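Local coordinates for protein sesquisabinene B synthase 2 (Santalum album, PDB 6A2A) that probably cyclises farnesyl diphosphate to sesquisabinene B, with magnesium or manganese as the metal cofactor, at residues A306-L311 / P420-T425; Q284-A289 / E300-E305. One frame throughout, in Å; residues are numbered along the deposited sequence.

Interaction 1: A306-L311 / P420-T425; sequences AKVGAL and PNLLVT
V308 meets N421 and L422 where helices 299-321 and 419-430 run antiparallel, their short segments 165° apart in direction and 10.2 Å apart at closest axis approach. The closest backbone pair is V308 with L422, CA to CA 7.0 Å, and apolar packing carries most of the contact. The L422 and V308 side chains lie alongside each other, pointing opposite ways, and the end of L422 leans in toward the other helix. Its CD2 methyl lies 3.6 Å from V308 CG1 and 3.8 Å from V308 CB, which shows that one branch of the leucine rests on the valine. The same methyl comes to 3.9 Å from the backbone N of G309, where no side chain intervenes. V308 CG1 stands anti to its own backbone N (chi1 180°), and this rotation is what offers that methyl to both partners. The L422 side chain is about 10 Å from that of N460, a magnesium-binding residue, no metal being bound here.

A second, mixed contact sets hydrocarbon against an amide. The amide of N421 faces V308 from the opposite direction, with OD1 3.6 Å from V308 CG1, a van der Waals distance; ND2 is hydrogen-bonded to Q387 of helix 377-400.

Hydrogen bonding stays within segment 420-425. T425 OG1 donates to N421 O at 2.8 Å from 37° out of the carbonyl plane, while T425 N donates to the same oxygen from the other face. The hydroxyl thus donates its proton within its own helix.

No hydrogen bond or salt bridge spans the segments, so the pairing of these two helices of the metal-binding domain rests here on shape and dispersion.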
loop_
_atom_site.group_PDB
_atom_site.type_symbol
_atom_site.label_atom_id
_atom_site.label_comp_id
_atom_site.label_asym_id
_atom_site.label_seq_id
_atom_site.Cartn_x
_atom_site.Cartn_y
_atom_site.Cartn_z
ATOM N N ALA A 306 8.071 -6.979 8.896
ATOM C CA ALA A 306 8.385 -5.625 9.356
ATOM C C ALA A 306 7.098 -4.930 9.804
ATOM O O ALA A 306 7.094 -4.232 10.843
ATOM C CB ALA A 306 9.104 -4.851 8.258
ATOM N N LYS A 307 5.996 -5.123 9.098
ATOM C CA LYS A 307 4.721 -4.512 9.531
ATOM C C LYS A 307 4.291 -5.095 10.878
ATOM O O LYS A 307 3.943 -4.341 11.806
ATOM C CB LYS A 307 3.606 -4.754 8.522
ATOM C CG LYS A 307 3.754 -4.057 7.182
ATOM C CD LYS A 307 2.540 -4.307 6.315
ATOM C CE LYS A 307 2.557 -3.516 5.023
ATOM N NZ LYS A 307 1.306 -3.813 4.255
ATOM N N VAL A 308 4.327 -6.421 11.009
ATOM C CA VAL A 308 3.978 -7.037 12.304
ATOM C C VAL A 308 4.895 -6.487 13.419
ATOM O O VAL A 308 4.411 -6.111 14.520
ATOM C CB VAL A 308 4.037 -8.563 12.204
ATOM C CG1 VAL A 308 3.694 -9.244 13.508
ATOM C CG2 VAL A 308 3.086 -9.040 11.118
ATOM N N GLY A 309 6.217 -6.414 13.170
ATOM C CA GLY A 309 7.134 -5.917 14.204
ATOM C C GLY A 309 6.867 -4.476 14.610
ATOM O O GLY A 309 6.918 -4.149 15.802
ATOM N N ALA A 310 6.525 -3.596 13.648
ATOM C CA ALA A 310 6.148 -2.232 13.975
ATOM C C ALA A 310 4.862 -2.213 14.824
ATOM O O ALA A 310 4.796 -1.422 15.800
ATOM C CB ALA A 310 5.974 -1.441 12.727
ATOM N N LEU A 311 3.926 -3.094 14.572
ATOM C CA LEU A 311 2.698 -3.167 15.366
ATOM C C LEU A 311 2.963 -3.755 16.755
ATOM O O LEU A 311 2.330 -3.279 17.724
ATOM C CB LEU A 311 1.618 -3.958 14.611
ATOM C CG LEU A 311 1.116 -3.185 13.383
ATOM C CD1 LEU A 311 0.297 -4.046 12.468
ATOM C CD2 LEU A 311 0.346 -1.959 13.809
ATOM N N PRO A 420 6.938 -15.812 18.930
ATOM C CA PRO A 420 5.901 -16.744 18.405
ATOM C C PRO A 420 5.030 -16.151 17.297
ATOM O O PRO A 420 4.864 -16.793 16.254
ATOM C CB PRO A 420 5.103 -17.149 19.634
ATOM C CG PRO A 420 6.152 -17.037 20.694
ATOM C CD PRO A 420 6.920 -15.783 20.375
ATOM N N ASN A 421 4.594 -14.923 17.492
ATOM C CA ASN A 421 3.821 -14.181 16.481
ATOM C C ASN A 421 4.622 -14.027 15.181
ATOM O O ASN A 421 4.213 -14.498 14.100
ATOM C CB ASN A 421 3.425 -12.823 17.056
ATOM C CG ASN A 421 2.518 -12.012 16.159
ATOM O OD1 ASN A 421 2.432 -12.263 14.949
ATOM N ND2 ASN A 421 1.843 -11.046 16.786
ATOM N N LEU A 422 5.839 -13.471 15.292
ATOM C CA LEU A 422 6.640 -13.212 14.103
ATOM C C LEU A 422 7.031 -14.520 13.419
ATOM O O LEU A 422 7.000 -14.578 12.196
ATOM C CB LEU A 422 7.877 -12.401 14.500
ATOM C CG LEU A 422 7.577 -10.942 14.829
ATOM C CD1 LEU A 422 8.733 -10.294 15.550
ATOM C CD2 LEU A 422 7.219 -10.183 13.580
ATOM N N LEU A 423 7.407 -15.542 14.183
ATOM C CA LEU A 423 7.870 -16.812 13.567
ATOM C C LEU A 423 6.730 -17.624 12.942
ATOM O O LEU A 423 6.851 -18.129 11.818
ATOM C CB LEU A 423 8.660 -17.652 14.578
ATOM C CG LEU A 423 10.085 -17.159 14.854
ATOM C CD1 LEU A 423 10.637 -17.953 16.005
ATOM C CD2 LEU A 423 10.998 -17.259 13.666
ATOM N N VAL A 424 5.621 -17.789 13.658
ATOM C CA VAL A 424 4.485 -18.481 13.095
ATOM C C VAL A 424 4.001 -17.756 11.850
ATOM O O VAL A 424 3.696 -18.412 10.827
ATOM C CB VAL A 424 3.367 -18.640 14.122
ATOM C CG1 VAL A 424 2.080 -19.115 13.483
ATOM C CG2 VAL A 424 3.813 -19.514 15.282
ATOM N N THR A 425 3.983 -16.423 11.877
ATOM C CA THR A 425 3.612 -15.678 10.682
ATOM C C THR A 425 4.585 -15.991 9.537
ATOM O O THR A 425 4.164 -16.237 8.426
ATOM C CB THR A 425 3.515 -14.178 10.954
ATOM O OG1 THR A 425 2.525 -13.977 11.980
ATOM C CG2 THR A 425 3.131 -13.405 9.710
#

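Interaction 2: Q284-A289 / E300-E305; sequences QSYMYA and EVREME
A289 and R302 bring the two backbones to 6.4 Å, CA to CA, in an antiparallel but strongly splayed pair of helix segments whose axes approach to 9.4 Å with 138° between their directions. R302 carries the contact with its aliphatic part: its CG lies 4.2 Å from the CB of A289, and its CD is 4.2 Å from CE1 of Y286, which it meets obliquely. The arginine chain bends at chi3 (56°), and the guanidinium plane ends up 68° from the tyrosine ring, which rules out parallel stacking. Although Y286 OH sits near the arginine, its 4.2 Å to R302 NE is too long for a hydrogen bond. The two polar ends are instead joined through E259 of helix 239-270, whose carboxylate is hydrogen-bonded to Y286 OH on one oxygen and forms a salt bridge with R302 NH2 on the other, an arrangement that probably limits the rotation of each side chain. R302 NH1 also bonds to the carbonyls of L293 and E295 in the turn between the helices.

This helical hairpin lies within the all-helical metal-binding domain: helix 239-270 covers the Y286 and R302 side, helix 546-558 packs on Y286 and M287, and helices 348-372 and 419-430 receive M304 and E305 respectively.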
loop_
_atom_site.group_PDB
_atom_site.type_symbol
_atom_site.label_atom_id
_atom_site.label_comp_id
_atom_site.label_asym_id
_atom_site.label_seq_id
_atom_site.Cartn_x
_atom_site.Cartn_y
_atom_site.Cartn_z
ATOM N N GLN A 284 12.955 0.790 13.229
ATOM C CA GLN A 284 13.597 -0.201 14.029
ATOM C C GLN A 284 13.097 -1.610 13.695
ATOM O O GLN A 284 13.868 -2.516 13.634
ATOM C CB GLN A 284 13.498 0.149 15.502
ATOM C CG GLN A 284 14.311 1.407 15.723
ATOM C CD GLN A 284 14.661 1.798 17.131
ATOM O OE1 GLN A 284 15.705 2.348 17.337
ATOM N NE2 GLN A 284 13.778 1.586 18.068
ATOM N N SER A 285 11.811 -1.746 13.422
ATOM C CA SER A 285 11.289 -3.049 13.064
ATOM C C SER A 285 11.927 -3.515 11.759
ATOM O O SER A 285 12.313 -4.620 11.621
ATOM C CB SER A 285 9.778 -3.038 12.889
ATOM O OG SER A 285 9.333 -4.253 12.395
ATOM N N TYR A 286 12.002 -2.616 10.811
ATOM C CA TYR A 286 12.581 -2.938 9.529
ATOM C C TYR A 286 14.059 -3.299 9.682
ATOM O O TYR A 286 14.500 -4.263 9.146
ATOM C CB TYR A 286 12.347 -1.851 8.471
ATOM C CG TYR A 286 12.876 -2.248 7.110
ATOM C CD1 TYR A 286 12.287 -3.231 6.375
ATOM C CD2 TYR A 286 14.005 -1.679 6.608
ATOM C CE1 TYR A 286 12.796 -3.622 5.155
ATOM C CE2 TYR A 286 14.516 -2.058 5.409
ATOM C CZ TYR A 286 13.918 -3.037 4.676
ATOM O OH TYR A 286 14.470 -3.381 3.483
ATOM N N MET A 287 14.791 -2.535 10.469
ATOM C CA MET A 287 16.216 -2.850 10.647
ATOM C C MET A 287 16.390 -4.245 11.259
ATOM O O MET A 287 17.355 -4.938 10.874
ATOM C CB MET A 287 16.920 -1.779 11.474
ATOM C CG MET A 287 17.035 -0.477 10.735
ATOM S SD MET A 287 17.885 0.789 11.707
ATOM C CE MET A 287 19.396 -0.055 12.149
ATOM N N TYR A 288 15.537 -4.642 12.186
ATOM C CA TYR A 288 15.598 -5.950 12.770
ATOM C C TYR A 288 15.203 -6.976 11.718
ATOM O O TYR A 288 15.821 -8.031 11.628
ATOM C CB TYR A 288 14.659 -6.044 13.980
ATOM C CG TYR A 288 14.905 -7.252 14.855
ATOM C CD1 TYR A 288 14.605 -8.540 14.425
ATOM C CD2 TYR A 288 15.357 -7.108 16.150
ATOM C CE1 TYR A 288 14.812 -9.645 15.245
ATOM C CE2 TYR A 288 15.528 -8.195 16.993
ATOM C CZ TYR A 288 15.304 -9.476 16.521
ATOM O OH TYR A 288 15.480 -10.525 17.392
ATOM N N ALA A 289 14.202 -6.678 10.874
ATOM C CA ALA A 289 13.757 -7.646 9.894
ATOM C C ALA A 289 14.933 -7.989 8.959
ATOM O O ALA A 289 15.095 -9.155 8.572
ATOM C CB ALA A 289 12.578 -7.131 9.101
ATOM N N GLU A 300 8.708 -9.613 -0.147
ATOM C CA GLU A 300 7.327 -9.498 0.322
ATOM C C GLU A 300 7.161 -10.013 1.761
ATOM O O GLU A 300 6.367 -9.406 2.532
ATOM C CB GLU A 300 6.353 -10.271 -0.574
ATOM C CG GLU A 300 6.000 -9.468 -1.808
ATOM C CD GLU A 300 4.843 -10.082 -2.566
ATOM O OE1 GLU A 300 5.065 -11.123 -3.216
ATOM O OE2 GLU A 300 3.725 -9.580 -2.400
ATOM N N VAL A 301 7.771 -11.139 2.058
ATOM C CA VAL A 301 7.699 -11.725 3.388
ATOM C C VAL A 301 8.349 -10.754 4.372
ATOM O O VAL A 301 7.804 -10.495 5.467
ATOM C CB VAL A 301 8.363 -13.100 3.422
ATOM C CG1 VAL A 301 8.521 -13.633 4.838
ATOM C CG2 VAL A 301 7.578 -14.079 2.567
ATOM N N ARG A 302 9.516 -10.270 4.024
ATOM C CA ARG A 302 10.211 -9.324 4.898
ATOM C C ARG A 302 9.368 -8.076 5.165
ATOM O O ARG A 302 9.319 -7.598 6.324
ATOM C CB ARG A 302 11.554 -8.940 4.254
ATOM C CG ARG A 302 12.245 -7.802 4.948
ATOM C CD ARG A 302 13.722 -7.661 4.582
ATOM N NE ARG A 302 13.943 -7.523 3.119
ATOM C CZ ARG A 302 14.281 -8.553 2.299
ATOM N NH1 ARG A 302 14.602 -9.763 2.766
ATOM N NH2 ARG A 302 14.306 -8.332 0.998
ATOM N N GLU A 303 8.690 -7.533 4.145
ATOM C CA GLU A 303 7.808 -6.366 4.384
ATOM C C GLU A 303 6.714 -6.737 5.417
ATOM O O GLU A 303 6.374 -5.938 6.288
ATOM C CB GLU A 303 7.232 -5.851 3.072
ATOM C CG GLU A 303 8.242 -5.052 2.258
ATOM C CD GLU A 303 7.731 -4.562 0.890
ATOM O OE1 GLU A 303 6.626 -4.010 0.838
ATOM O OE2 GLU A 303 8.467 -4.704 -0.122
ATOM N N MET A 304 6.103 -7.922 5.281
ATOM C CA MET A 304 5.014 -8.265 6.122
ATOM C C MET A 304 5.565 -8.467 7.542
ATOM O O MET A 304 4.902 -8.056 8.545
ATOM C CB MET A 304 4.239 -9.473 5.601
ATOM C CG MET A 304 3.310 -9.118 4.427
ATOM S SD MET A 304 2.389 -10.534 3.846
ATOM C CE MET A 304 3.571 -11.249 2.695
ATOM N N GLU A 305 6.749 -9.057 7.682
ATOM C CA GLU A 305 7.259 -9.283 9.046
ATOM C C GLU A 305 7.561 -7.917 9.690
ATOM O O GLU A 305 7.407 -7.744 10.874
ATOM C CB GLU A 305 8.536 -10.144 9.032
ATOM C CG GLU A 305 8.342 -11.584 8.582
ATOM C CD GLU A 305 7.514 -12.429 9.520
ATOM O OE1 GLU A 305 7.860 -12.509 10.699
ATOM O OE2 GLU A 305 6.527 -13.014 9.064
#

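Following the chain from the N terminus, helix 281-292 turns back through the short link 293-298 into helix 299-321, and interaction 2, its segments ten residues apart, closes this hairpin. Interaction 1 begins at the very next residue of the same helix and closes a much longer loop of 108 residues, mostly helical, when segment 420-425 returns. The loops are thus in series and neither nest nor cross. Their centres are 8 Å apart, and they meet directly: S285 OG is 2.7 Å from A306 O, a probable hydrogen bond, while the E305 side chain reaches L422 and T425. Helix 299-321 therefore joins helices 281-292 and 419-430 before continuing to D316 and D320.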